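Local coordinates for protein endo-beta-1,4-glucanase (cellulase B) (Bacillus halodurans, PDB 4V2X) that probably hydrolyses beta-1,4-linked glucans such as xyloglucan and mixed-linkage beta-glucans, using a family 5 catalytic module joined to Ig-like and carbohydrate-binding modules, at residues V315-T329 with D352-F364. Numbering follows the deposited sequence.
Sequences VVLGEFGLLGFDKHT and DITHMLWDNGQHF
E319 OE1 lies over one face of the W358 indole, toward the rim, and the backbone N of N360 over the other, while two waters lie at its edge, one accepting from NE1. With CG opposite the backbone N (chi1 180°), W358 runs its broad ring alongside E319, their planes 29° apart and E319 CD 3.6 Å from W358 CE3; Y274 OH hydrogen-bonds OE1, and R107 makes a salt bridge with OE2. The F320 ring takes L357 CD1 on one face, toward the rim, an apolar match, with M356 N in plane at its edge. F325 is sandwiched between T329 CG2 and L322 CB, each over its centre, and F325 CD2 meets the edge of H363, 3.6 Å from H363 CE1; Q362 CG covers one imidazole face. An amide suits position 362: Q362 NE2 gives F325 O a nearly straight bond of 2.9 Å, and OE1 shares a water with D326. An alanine here would probably leave F325 O without its direct tie to 352-364 and that water short of a partner. Deeper in, parallel strands pair through L317 N to T354 O (2.7 Å) and M356 N to L317 O (2.9 Å). Strands 315-320 and 354-357, linked by helix 334-350, form the last beta-alpha-beta unit of a TIM barrel; E319, ending the seventh strand, is probably the nucleophile, as in other GH5 enzymes.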
loop_
_atom_site.group_PDB
_atom_site.type_symbol
_atom_site.label_atom_id
_atom_site.label_comp_id
_atom_site.label_asym_id
_atom_site.label_seq_id
_atom_site.Cartn_x
_atom_site.Cartn_y
_atom_site.Cartn_z
ATOM N N VAL A 315 1.189 14.485 16.577
ATOM C CA VAL A 315 -0.208 14.325 16.201
ATOM C C VAL A 315 -1.007 15.548 16.614
ATOM O O VAL A 315 -0.915 16.000 17.767
ATOM C CB VAL A 315 -0.830 13.078 16.867
ATOM C CG1 VAL A 315 -2.325 12.980 16.566
ATOM C CG2 VAL A 315 -0.105 11.828 16.398
ATOM N N VAL A 316 -1.784 16.075 15.663
ATOM C CA VAL A 316 -2.788 17.078 15.957
ATOM C C VAL A 316 -4.156 16.419 15.820
ATOM O O VAL A 316 -4.487 15.852 14.775
ATOM C CB VAL A 316 -2.689 18.302 15.027
ATOM C CG1 VAL A 316 -3.895 19.218 15.216
ATOM C CG2 VAL A 316 -1.404 19.074 15.299
ATOM N N LEU A 317 -4.927 16.465 16.902
ATOM C CA LEU A 317 -6.327 16.093 16.866
ATOM C C LEU A 317 -7.038 17.314 16.290
ATOM O O LEU A 317 -7.350 18.259 17.016
ATOM C CB LEU A 317 -6.803 15.756 18.283
ATOM C CG LEU A 317 -8.253 15.327 18.450
ATOM C CD1 LEU A 317 -8.546 14.053 17.674
ATOM C CD2 LEU A 317 -8.555 15.126 19.929
ATOM N N GLY A 318 -7.238 17.314 14.970
ATOM C CA GLY A 318 -7.626 18.526 14.237
ATOM C C GLY A 318 -9.039 19.010 14.506
ATOM O O GLY A 318 -9.357 20.182 14.264
ATOM N N GLU A 319 -9.885 18.085 14.967
ATOM C CA GLU A 319 -11.231 18.385 15.426
ATOM C C GLU A 319 -11.588 17.449 16.557
ATOM O O GLU A 319 -11.336 16.243 16.468
ATOM C CB GLU A 319 -12.252 18.144 14.319
ATOM C CG GLU A 319 -12.073 19.000 13.079
ATOM C CD GLU A 319 -13.141 18.749 12.036
ATOM O OE1 GLU A 319 -14.115 18.041 12.347
ATOM O OE2 GLU A 319 -13.004 19.251 10.899
ATOM N N PHE A 320 -12.204 17.985 17.604
ATOM C CA PHE A 320 -12.863 17.131 18.586
ATOM C C PHE A 320 -14.100 17.803 19.135
ATOM O O PHE A 320 -14.260 19.021 19.039
ATOM C CB PHE A 320 -11.919 16.700 19.716
ATOM C CG PHE A 320 -11.620 17.777 20.721
ATOM C CD1 PHE A 320 -10.655 18.743 20.463
ATOM C CD2 PHE A 320 -12.279 17.808 21.949
ATOM C CE1 PHE A 320 -10.365 19.728 21.391
ATOM C CE2 PHE A 320 -11.993 18.795 22.879
ATOM C CZ PHE A 320 -11.036 19.758 22.604
ATOM N N GLY A 321 -14.972 16.975 19.690
ATOM C CA GLY A 321 -16.220 17.417 20.292
ATOM C C GLY A 321 -17.070 16.183 20.538
ATOM O O GLY A 321 -16.548 15.079 20.675
ATOM N N LEU A 322 -18.381 16.373 20.595
ATOM C CA LEU A 322 -19.311 15.264 20.621
ATOM C C LEU A 322 -20.178 15.372 19.371
ATOM O O LEU A 322 -20.675 16.448 19.038
ATOM C CB LEU A 322 -20.137 15.291 21.905
ATOM C CG LEU A 322 -19.348 14.868 23.148
ATOM C CD1 LEU A 322 -20.136 15.181 24.406
ATOM C CD2 LEU A 322 -18.984 13.380 23.111
ATOM N N LEU A 323 -20.315 14.261 18.658
ATOM C CA LEU A 323 -21.024 14.240 17.372
ATOM C C LEU A 323 -22.435 14.805 17.468
ATOM O O LEU A 323 -22.886 15.532 16.576
ATOM C CB LEU A 323 -21.081 12.817 16.819
ATOM C CG LEU A 323 -21.602 12.687 15.383
ATOM C CD1 LEU A 323 -20.682 13.419 14.412
ATOM C CD2 LEU A 323 -21.740 11.228 14.986
ATOM N N GLY A 324 -23.123 14.481 18.558
ATOM C CA GLY A 324 -24.489 14.948 18.790
ATOM C C GLY A 324 -24.674 16.454 18.855
ATOM O O GLY A 324 -25.787 16.950 18.691
ATOM N N PHE A 325 -23.590 17.184 19.105
ATOM C CA PHE A 325 -23.616 18.651 19.052
ATOM C C PHE A 325 -24.055 19.174 17.680
ATOM O O PHE A 325 -24.504 20.324 17.569
ATOM C CB PHE A 325 -22.237 19.225 19.403
ATOM C CG PHE A 325 -21.848 19.114 20.866
ATOM C CD1 PHE A 325 -22.669 18.520 21.820
ATOM C CD2 PHE A 325 -20.613 19.604 21.275
ATOM C CE1 PHE A 325 -22.268 18.447 23.148
ATOM C CE2 PHE A 325 -20.210 19.531 22.601
ATOM C CZ PHE A 325 -21.043 18.946 23.535
ATOM N N ASP A 326 -23.926 18.351 16.636
ATOM C CA ASP A 326 -24.456 18.709 15.316
ATOM C C ASP A 326 -25.966 18.912 15.352
ATOM O O ASP A 326 -26.512 19.592 14.496
ATOM C CB ASP A 326 -24.097 17.654 14.259
ATOM C CG ASP A 326 -22.652 17.746 13.802
ATOM O OD1 ASP A 326 -21.935 18.694 14.184
ATOM O OD2 ASP A 326 -22.225 16.863 13.032
ATOM N N LYS A 327 -26.639 18.309 16.329
ATOM C CA LYS A 327 -28.010 18.660 16.655
ATOM C C LYS A 327 -27.980 19.937 17.504
ATOM O O LYS A 327 -28.273 21.022 17.000
ATOM C CB LYS A 327 -28.722 17.471 17.338
ATOM C CG LYS A 327 -28.881 16.263 16.417
ATOM C CD LYS A 327 -29.381 14.997 17.111
ATOM C CE LYS A 327 -28.273 14.300 17.885
ATOM N NZ LYS A 327 -28.743 13.053 18.547
ATOM N N HIS A 328 -27.605 19.816 18.778
ATOM C CA HIS A 328 -27.311 20.972 19.629
ATOM C C HIS A 328 -26.616 20.458 20.886
ATOM O O HIS A 328 -26.617 19.249 21.131
ATOM C CB HIS A 328 -28.579 21.768 19.974
ATOM C CG HIS A 328 -29.634 20.969 20.667
ATOM N ND1 HIS A 328 -29.729 20.897 22.039
ATOM C CD2 HIS A 328 -30.650 20.217 20.184
ATOM C CE1 HIS A 328 -30.757 20.142 22.373
ATOM N NE2 HIS A 328 -31.337 19.718 21.265
ATOM N N THR A 329 -26.015 21.358 21.668
ATOM C CA THR A 329 -25.211 20.949 22.829
ATOM C C THR A 329 -26.027 20.361 23.973
ATOM O O THR A 329 -25.483 19.703 24.851
ATOM C CB THR A 329 -24.372 22.120 23.398
ATOM O OG1 THR A 329 -25.224 23.237 23.690
ATOM C CG2 THR A 329 -23.314 22.548 22.412
ATOM N N ASP A 352 0.645 13.703 24.772
ATOM C CA ASP A 352 1.301 14.790 24.034
ATOM C C ASP A 352 0.579 15.134 22.732
ATOM O O ASP A 352 1.209 15.555 21.761
ATOM C CB ASP A 352 2.763 14.409 23.727
ATOM C CG ASP A 352 3.657 15.616 23.449
ATOM O OD1 ASP A 352 3.410 16.710 23.999
ATOM O OD2 ASP A 352 4.632 15.457 22.683
ATOM N N ILE A 353 -0.741 14.963 22.712
ATOM C CA ILE A 353 -1.516 15.212 21.502
ATOM C C ILE A 353 -2.108 16.618 21.561
ATOM O O ILE A 353 -2.831 16.969 22.493
ATOM C CB ILE A 353 -2.610 14.141 21.315
ATOM C CG1 ILE A 353 -1.955 12.786 20.996
ATOM C CG2 ILE A 353 -3.566 14.539 20.190
ATOM C CD1 ILE A 353 -2.873 11.589 21.131
ATOM N N THR A 354 -1.787 17.430 20.561
ATOM C CA THR A 354 -2.374 18.760 20.453
ATOM C C THR A 354 -3.804 18.638 19.923
ATOM O O THR A 354 -4.053 17.898 18.978
ATOM C CB THR A 354 -1.505 19.666 19.566
ATOM O OG1 THR A 354 -0.339 20.048 20.314
ATOM C CG2 THR A 354 -2.257 20.909 19.120
ATOM N N HIS A 355 -4.737 19.366 20.534
ATOM C CA HIS A 355 -6.160 19.241 20.188
ATOM C C HIS A 355 -6.736 20.567 19.719
ATOM O O HIS A 355 -6.325 21.628 20.174
ATOM C CB HIS A 355 -6.974 18.677 21.363
ATOM C CG HIS A 355 -6.739 19.384 22.662
ATOM N ND1 HIS A 355 -7.319 20.597 22.967
ATOM C CD2 HIS A 355 -5.967 19.058 23.725
ATOM C CE1 HIS A 355 -6.910 20.990 24.160
ATOM N NE2 HIS A 355 -6.096 20.071 24.644
ATOM N N MET A 356 -7.686 20.494 18.794
ATOM C CA MET A 356 -8.336 21.681 18.274
ATOM C C MET A 356 -9.847 21.487 18.326
ATOM O O MET A 356 -10.390 20.616 17.650
ATOM C CB MET A 356 -7.861 21.964 16.846
ATOM C CG MET A 356 -6.358 21.785 16.667
ATOM S SD MET A 356 -5.713 22.435 15.120
ATOM C CE MET A 356 -5.823 24.203 15.429
ATOM N N LEU A 357 -10.516 22.309 19.135
ATOM C CA LEU A 357 -11.947 22.187 19.353
ATOM C C LEU A 357 -12.714 22.489 18.089
ATOM O O LEU A 357 -12.440 23.492 17.412
ATOM C CB LEU A 357 -12.409 23.165 20.434
ATOM C CG LEU A 357 -13.908 23.170 20.747
ATOM C CD1 LEU A 357 -14.304 21.901 21.479
ATOM C CD2 LEU A 357 -14.251 24.411 21.555
ATOM N N TRP A 358 -13.675 21.633 17.758
ATOM C CA TRP A 358 -14.591 21.943 16.668
ATOM C C TRP A 358 -15.646 22.913 17.174
ATOM O O TRP A 358 -16.454 22.566 18.035
ATOM C CB TRP A 358 -15.266 20.692 16.103
ATOM C CG TRP A 358 -16.193 21.063 14.992
ATOM C CD1 TRP A 358 -17.552 21.045 15.017
ATOM C CD2 TRP A 358 -15.821 21.581 13.715
ATOM N NE1 TRP A 358 -18.057 21.503 13.824
ATOM C CE2 TRP A 358 -17.012 21.837 13.006
ATOM C CE3 TRP A 358 -14.594 21.844 13.095
ATOM C CZ2 TRP A 358 -17.011 22.335 11.707
ATOM C CZ3 TRP A 358 -14.596 22.347 11.810
ATOM C CH2 TRP A 358 -15.797 22.579 11.127
ATOM N N ASP A 359 -15.613 24.137 16.661
ATOM C CA ASP A 359 -16.565 25.160 17.054
ATOM C C ASP A 359 -17.229 25.696 15.797
ATOM O O ASP A 359 -16.687 26.576 15.121
ATOM C CB ASP A 359 -15.864 26.296 17.808
ATOM C CG ASP A 359 -16.848 27.254 18.469
ATOM O OD1 ASP A 359 -18.036 27.271 18.062
ATOM O OD2 ASP A 359 -16.442 27.976 19.415
ATOM N N ASN A 360 -18.415 25.175 15.495
ATOM C CA ASN A 360 -19.165 25.623 14.319
ATOM C C ASN A 360 -19.935 26.938 14.505
ATOM O O ASN A 360 -20.718 27.330 13.639
ATOM C CB ASN A 360 -20.120 24.520 13.862
ATOM C CG ASN A 360 -21.239 24.262 14.853
ATOM O OD1 ASN A 360 -21.483 25.054 15.768
ATOM N ND2 ASN A 360 -21.945 23.162 14.654
ATOM N N GLY A 361 -19.695 27.627 15.618
ATOM C CA GLY A 361 -20.489 28.789 16.008
ATOM C C GLY A 361 -21.280 28.550 17.285
ATOM O O GLY A 361 -21.778 29.499 17.894
ATOM N N GLN A 362 -21.392 27.293 17.706
ATOM C CA GLN A 362 -22.220 26.950 18.871
ATOM C C GLN A 362 -21.519 27.030 20.229
ATOM O O GLN A 362 -22.182 26.912 21.267
ATOM C CB GLN A 362 -22.825 25.548 18.713
ATOM C CG GLN A 362 -21.839 24.412 18.936
ATOM C CD GLN A 362 -22.353 23.064 18.468
ATOM O OE1 GLN A 362 -21.588 22.248 17.967
ATOM N NE2 GLN A 362 -23.641 22.829 18.628
ATOM N N HIS A 363 -20.201 27.192 20.258
ATOM C CA HIS A 363 -19.516 27.283 21.549
ATOM C C HIS A 363 -19.170 28.727 21.905
ATOM O O HIS A 363 -19.663 29.249 22.912
ATOM C CB HIS A 363 -18.289 26.381 21.593
ATOM C CG HIS A 363 -18.609 24.930 21.403
ATOM N ND1 HIS A 363 -19.612 24.292 22.098
ATOM C CD2 HIS A 363 -18.056 23.996 20.596
ATOM C CE1 HIS A 363 -19.663 23.023 21.727
ATOM N NE2 HIS A 363 -18.727 22.818 20.816
ATOM N N PHE A 364 -18.332 29.366 21.091
ATOM C CA PHE A 364 -18.010 30.779 21.277
ATOM C C PHE A 364 -19.022 31.619 20.512
ATOM O O PHE A 364 -19.156 31.498 19.293
ATOM C CB PHE A 364 -16.593 31.088 20.796
ATOM C CG PHE A 364 -16.017 32.362 21.360
ATOM C CD1 PHE A 364 -15.875 32.525 22.734
ATOM C CD2 PHE A 364 -15.610 33.394 20.519
ATOM C CE1 PHE A 364 -15.334 33.686 23.263
ATOM C CE2 PHE A 364 -15.069 34.559 21.043
ATOM C CZ PHE A 364 -14.932 34.705 22.415
HETATM O O HOH W 1 2.199 14.927 19.246
HETATM O O HOH W 2 -24.671 22.345 15.452
HETATM O O HOH W 3 -20.876 20.135 16.371
HETATM O O HOH W 4 -20.783 21.096 12.816
HETATM O O HOH W 5 -25.898 24.064 20.403
#